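Local atomic coordinates of uncharacterized protein YjgB (PDB entry 4YGT), a protein that is of unknown function but is a putative secreted lipoprotein of Bacillus subtilis and the first structural representative of the DUF4309 family. Residues N13-N25 with L102-L116. Residues are numbered along the deposited sequence; the frame is centred on the assembly and turned at random.
Sequences NQSAAELVKNLYN and LNLGGVTPEVLQKQL
Val20 is the main bump of this contact. It sits in a hollow walled by Val107, Val111, Leu112, Gln115 and Leu116. The two helices, 14-25 and 109-116, pack against one side of an antiparallel sheet and cross at -63°, with their axes 9.6 Å apart. The two methyls of Val20 split the hollow between them. CG1 lies anti to the backbone N (chi1 163°) and meets Leu116 CG at 3.6 Å, with Leu112 CD2 close by. CG2 fits against both methyls of Val107, 3.7 Å from its CG1. Leu112 and Leu116 also touch Phe144 and Tyr135, so this apolar core continues onto the strands.

One turn earlier, the small Ala16 lets the backbone of 102-106 come near. Its CB rests 3.6 Å from Asn103 O and equally close to Gly106 O. Gly106 has no side chain, and a CB there would crowd Ala16. Leu19 pushes CD2 against Asn103 CB and Val107 CG2.

Gln115 reaches over to Ala17 and Lys21. Its chain bends at chi2 (-55°), which lays the amide over Ala17 CB and brings OE1 to 3.4 Å from Lys21 CD. An alanine here would strip this cover from Ala17 and is likely to leave the methylenes of Lys21 without the OE1 they lie against. At the far end, Leu116 CD2 packs against Tyr24 CB at 3.6 Å, while Tyr24 OH is hydrogen-bonded to Tyr28 OH. Near the start of helix 14-25, Ser15 OG donates a hydrogen bond to a lone pair of Leu102 O, 3.1 Å away and in the carbonyl plane.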
loop_
_atom_site.group_PDB
_atom_site.type_symbol
_atom_site.label_atom_id
_atom_site.label_comp_id
_atom_site.label_asym_id
_atom_site.label_seq_id
_atom_site.Cartn_x
_atom_site.Cartn_y
_atom_site.Cartn_z
ATOM N N ASN A 13 10.192 -17.184 5.520
ATOM C CA ASN A 13 9.456 -16.146 4.794
ATOM C C ASN A 13 9.944 -14.744 5.200
ATOM O O ASN A 13 9.148 -13.796 5.248
ATOM C CB ASN A 13 7.933 -16.291 5.017
ATOM C CG ASN A 13 7.463 -16.102 6.446
ATOM O OD1 ASN A 13 7.840 -16.850 7.364
ATOM N ND2 ASN A 13 6.602 -15.109 6.657
ATOM N N GLN A 14 11.270 -14.612 5.444
ATOM C CA GLN A 14 11.935 -13.362 5.848
ATOM C C GLN A 14 11.778 -12.242 4.794
ATOM O O GLN A 14 11.912 -11.063 5.136
ATOM C CB GLN A 14 13.420 -13.598 6.170
ATOM C CG GLN A 14 14.244 -14.195 5.035
ATOM C CD GLN A 14 15.623 -14.530 5.521
ATOM O OE1 GLN A 14 16.504 -13.667 5.616
ATOM N NE2 GLN A 14 15.826 -15.787 5.879
ATOM N N SER A 15 11.473 -12.618 3.531
ATOM C CA SER A 15 11.216 -11.698 2.429
ATOM C C SER A 15 9.985 -10.848 2.763
ATOM O O SER A 15 10.019 -9.625 2.603
ATOM C CB SER A 15 11.008 -12.482 1.136
ATOM O OG SER A 15 11.165 -11.663 -0.011
ATOM N N ALA A 16 8.921 -11.500 3.291
ATOM C CA ALA A 16 7.672 -10.852 3.699
ATOM C C ALA A 16 7.871 -10.030 4.970
ATOM O O ALA A 16 7.208 -9.002 5.138
ATOM C CB ALA A 16 6.587 -11.892 3.913
ATOM N N ALA A 17 8.790 -10.476 5.857
ATOM C CA ALA A 17 9.121 -9.793 7.105
ATOM C C ALA A 17 9.864 -8.493 6.814
ATOM O O ALA A 17 9.467 -7.433 7.320
ATOM C CB ALA A 17 9.960 -10.698 7.995
ATOM N N GLU A 18 10.922 -8.573 5.962
ATOM C CA GLU A 18 11.736 -7.427 5.546
ATOM C C GLU A 18 10.871 -6.418 4.802
ATOM O O GLU A 18 11.101 -5.216 4.936
ATOM C CB GLU A 18 12.933 -7.864 4.691
ATOM C CG GLU A 18 14.187 -8.109 5.517
ATOM C CD GLU A 18 14.977 -9.368 5.198
ATOM O OE1 GLU A 18 15.073 -9.734 4.003
ATOM O OE2 GLU A 18 15.531 -9.968 6.147
ATOM N N LEU A 19 9.845 -6.910 4.072
ATOM C CA LEU A 19 8.883 -6.081 3.352
ATOM C C LEU A 19 8.059 -5.237 4.338
ATOM O O LEU A 19 7.985 -4.022 4.191
ATOM C CB LEU A 19 7.963 -6.949 2.471
ATOM C CG LEU A 19 6.761 -6.233 1.863
ATOM C CD1 LEU A 19 7.180 -5.161 0.867
ATOM C CD2 LEU A 19 5.801 -7.208 1.276
ATOM N N VAL A 20 7.457 -5.885 5.338
ATOM C CA VAL A 20 6.654 -5.250 6.389
ATOM C C VAL A 20 7.517 -4.199 7.109
ATOM O O VAL A 20 7.056 -3.069 7.313
ATOM C CB VAL A 20 6.094 -6.340 7.345
ATOM C CG1 VAL A 20 5.607 -5.755 8.661
ATOM C CG2 VAL A 20 4.981 -7.121 6.670
ATOM N N LYS A 21 8.786 -4.558 7.423
ATOM C CA LYS A 21 9.754 -3.659 8.047
ATOM C C LYS A 21 10.055 -2.454 7.142
ATOM O O LYS A 21 10.040 -1.322 7.632
ATOM C CB LYS A 21 11.071 -4.392 8.403
ATOM C CG LYS A 21 10.977 -5.346 9.607
ATOM C CD LYS A 21 12.359 -5.844 10.080
ATOM C CE LYS A 21 12.948 -6.962 9.240
ATOM N NZ LYS A 21 14.376 -7.207 9.572
ATOM N N ASN A 22 10.298 -2.686 5.821
ATOM C CA ASN A 22 10.621 -1.611 4.888
ATOM C C ASN A 22 9.400 -0.683 4.671
ATOM O O ASN A 22 9.569 0.534 4.572
ATOM C CB ASN A 22 11.157 -2.185 3.559
ATOM C CG ASN A 22 11.823 -1.188 2.632
ATOM O OD1 ASN A 22 12.346 -0.134 3.042
ATOM N ND2 ASN A 22 11.861 -1.535 1.348
ATOM N N LEU A 23 8.179 -1.249 4.642
ATOM C CA LEU A 23 6.939 -0.496 4.479
ATOM C C LEU A 23 6.689 0.407 5.682
ATOM O O LEU A 23 6.377 1.574 5.490
ATOM C CB LEU A 23 5.746 -1.431 4.278
ATOM C CG LEU A 23 5.618 -2.153 2.965
ATOM C CD1 LEU A 23 4.618 -3.305 3.099
ATOM C CD2 LEU A 23 5.167 -1.214 1.849
ATOM N N TYR A 24 6.860 -0.124 6.908
ATOM C CA TYR A 24 6.703 0.603 8.165
ATOM C C TYR A 24 7.670 1.787 8.234
ATOM O O TYR A 24 7.245 2.886 8.588
ATOM C CB TYR A 24 6.901 -0.330 9.369
ATOM C CG TYR A 24 6.716 0.340 10.720
ATOM C CD1 TYR A 24 5.446 0.645 11.204
ATOM C CD2 TYR A 24 7.812 0.652 11.522
ATOM C CE1 TYR A 24 5.272 1.255 12.446
ATOM C CE2 TYR A 24 7.650 1.254 12.770
ATOM C CZ TYR A 24 6.379 1.558 13.227
ATOM O OH TYR A 24 6.231 2.155 14.456
ATOM N N ASN A 25 8.936 1.556 7.842
ATOM C CA ASN A 25 10.033 2.523 7.780
ATOM C C ASN A 25 9.701 3.706 6.876
ATOM O O ASN A 25 9.655 4.826 7.380
ATOM C CB ASN A 25 11.322 1.824 7.287
ATOM C CG ASN A 25 12.571 2.693 7.109
ATOM O OD1 ASN A 25 13.166 3.196 8.068
ATOM N ND2 ASN A 25 13.076 2.775 5.882
ATOM N N LEU A 102 6.519 -14.431 -1.302
ATOM C CA LEU A 102 7.666 -13.557 -1.044
ATOM C C LEU A 102 7.251 -12.129 -0.668
ATOM O O LEU A 102 8.100 -11.362 -0.210
ATOM C CB LEU A 102 8.626 -13.517 -2.247
ATOM C CG LEU A 102 9.184 -14.840 -2.755
ATOM C CD1 LEU A 102 10.033 -14.615 -3.971
ATOM C CD2 LEU A 102 9.996 -15.569 -1.689
ATOM N N ASN A 103 5.964 -11.764 -0.838
ATOM C CA ASN A 103 5.491 -10.437 -0.439
ATOM C C ASN A 103 4.163 -10.558 0.316
ATOM O O ASN A 103 4.159 -11.250 1.317
ATOM C CB ASN A 103 5.461 -9.419 -1.595
ATOM C CG ASN A 103 4.691 -9.850 -2.795
ATOM O OD1 ASN A 103 3.473 -9.691 -2.853
ATOM N ND2 ASN A 103 5.388 -10.419 -3.766
ATOM N N LEU A 104 3.067 -9.888 -0.104
ATOM C CA LEU A 104 1.779 -9.848 0.620
ATOM C C LEU A 104 1.159 -11.212 0.916
ATOM O O LEU A 104 0.412 -11.322 1.893
ATOM C CB LEU A 104 0.737 -8.963 -0.087
ATOM C CG LEU A 104 1.070 -7.462 -0.173
ATOM C CD1 LEU A 104 -0.151 -6.660 -0.531
ATOM C CD2 LEU A 104 1.621 -6.940 1.137
ATOM N N GLY A 105 1.495 -12.227 0.116
ATOM C CA GLY A 105 1.031 -13.596 0.315
ATOM C C GLY A 105 1.547 -14.182 1.617
ATOM O O GLY A 105 0.903 -15.052 2.210
ATOM N N GLY A 106 2.699 -13.674 2.059
ATOM C CA GLY A 106 3.358 -14.054 3.302
ATOM C C GLY A 106 3.139 -13.074 4.439
ATOM O O GLY A 106 3.669 -13.275 5.532
ATOM N N VAL A 107 2.348 -12.014 4.195
ATOM C CA VAL A 107 2.061 -10.981 5.195
ATOM C C VAL A 107 0.770 -11.356 5.903
ATOM O O VAL A 107 -0.331 -11.170 5.376
ATOM C CB VAL A 107 2.048 -9.538 4.615
ATOM C CG1 VAL A 107 1.676 -8.509 5.680
ATOM C CG2 VAL A 107 3.398 -9.195 3.994
ATOM N N THR A 108 0.933 -11.908 7.107
ATOM C CA THR A 108 -0.134 -12.388 7.988
ATOM C C THR A 108 -0.294 -11.456 9.201
ATOM O O THR A 108 0.671 -10.765 9.536
ATOM C CB THR A 108 0.178 -13.827 8.443
ATOM O OG1 THR A 108 1.448 -13.848 9.085
ATOM C CG2 THR A 108 0.165 -14.834 7.300
ATOM N N PRO A 109 -1.461 -11.443 9.908
ATOM C CA PRO A 109 -1.595 -10.577 11.100
ATOM C C PRO A 109 -0.602 -10.914 12.222
ATOM O O PRO A 109 -0.394 -10.090 13.121
ATOM C CB PRO A 109 -3.032 -10.845 11.567
ATOM C CG PRO A 109 -3.743 -11.329 10.344
ATOM C CD PRO A 109 -2.719 -12.175 9.654
ATOM N N GLU A 110 0.015 -12.118 12.156
ATOM C CA GLU A 110 1.005 -12.586 13.125
ATOM C C GLU A 110 2.409 -12.073 12.760
ATOM O O GLU A 110 3.158 -11.705 13.666
ATOM C CB GLU A 110 0.979 -14.130 13.289
ATOM C CG GLU A 110 1.534 -14.933 12.121
ATOM C CD GLU A 110 0.784 -16.204 11.782
ATOM O OE1 GLU A 110 0.810 -17.146 12.609
ATOM O OE2 GLU A 110 0.203 -16.271 10.673
ATOM N N VAL A 111 2.763 -12.011 11.450
ATOM C CA VAL A 111 4.080 -11.482 11.066
ATOM C C VAL A 111 4.092 -9.980 11.384
ATOM O O VAL A 111 5.144 -9.453 11.725
ATOM C CB VAL A 111 4.566 -11.788 9.619
ATOM C CG1 VAL A 111 4.573 -13.284 9.317
ATOM C CG2 VAL A 111 3.786 -11.014 8.573
ATOM N N LEU A 112 2.906 -9.330 11.357
ATOM C CA LEU A 112 2.721 -7.923 11.701
ATOM C C LEU A 112 3.007 -7.715 13.177
ATOM O O LEU A 112 3.561 -6.686 13.555
ATOM C CB LEU A 112 1.299 -7.440 11.354
ATOM C CG LEU A 112 0.962 -7.240 9.870
ATOM C CD1 LEU A 112 -0.470 -6.780 9.708
ATOM C CD2 LEU A 112 1.893 -6.221 9.216
ATOM N N GLN A 113 2.670 -8.721 14.005
ATOM C CA GLN A 113 2.928 -8.724 15.440
ATOM C C GLN A 113 4.437 -8.968 15.675
ATOM O O GLN A 113 5.068 -8.164 16.361
ATOM C CB GLN A 113 2.037 -9.774 16.140
ATOM C CG GLN A 113 2.204 -9.894 17.666
ATOM C CD GLN A 113 1.629 -8.739 18.456
ATOM O OE1 GLN A 113 0.504 -8.276 18.222
ATOM N NE2 GLN A 113 2.377 -8.286 19.451
ATOM N N LYS A 114 5.026 -10.028 15.056
ATOM C CA LYS A 114 6.459 -10.382 15.186
ATOM C C LYS A 114 7.393 -9.273 14.661
ATOM O O LYS A 114 8.540 -9.172 15.113
ATOM C CB LYS A 114 6.777 -11.699 14.441
ATOM C CG LYS A 114 8.059 -12.409 14.918
ATOM C CD LYS A 114 8.344 -13.705 14.151
ATOM C CE LYS A 114 9.577 -14.431 14.646
ATOM N NZ LYS A 114 9.340 -15.145 15.931
ATOM N N GLN A 115 6.914 -8.453 13.723
ATOM C CA GLN A 115 7.772 -7.431 13.162
ATOM C C GLN A 115 7.482 -6.034 13.719
ATOM O O GLN A 115 8.433 -5.339 14.077
ATOM C CB GLN A 115 7.692 -7.426 11.622
ATOM C CG GLN A 115 8.147 -8.736 10.955
ATOM C CD GLN A 115 9.534 -9.201 11.341
ATOM O OE1 GLN A 115 10.514 -8.440 11.326
ATOM N NE2 GLN A 115 9.648 -10.478 11.661
ATOM N N LEU A 116 6.200 -5.627 13.810
ATOM C CA LEU A 116 5.873 -4.264 14.227
ATOM C C LEU A 116 5.269 -4.162 15.631
ATOM O O LEU A 116 4.884 -3.071 16.067
ATOM C CB LEU A 116 4.920 -3.607 13.202
ATOM C CG LEU A 116 5.182 -3.833 11.715
ATOM C CD1 LEU A 116 4.153 -3.097 10.865
ATOM C CD2 LEU A 116 6.615 -3.403 11.312
#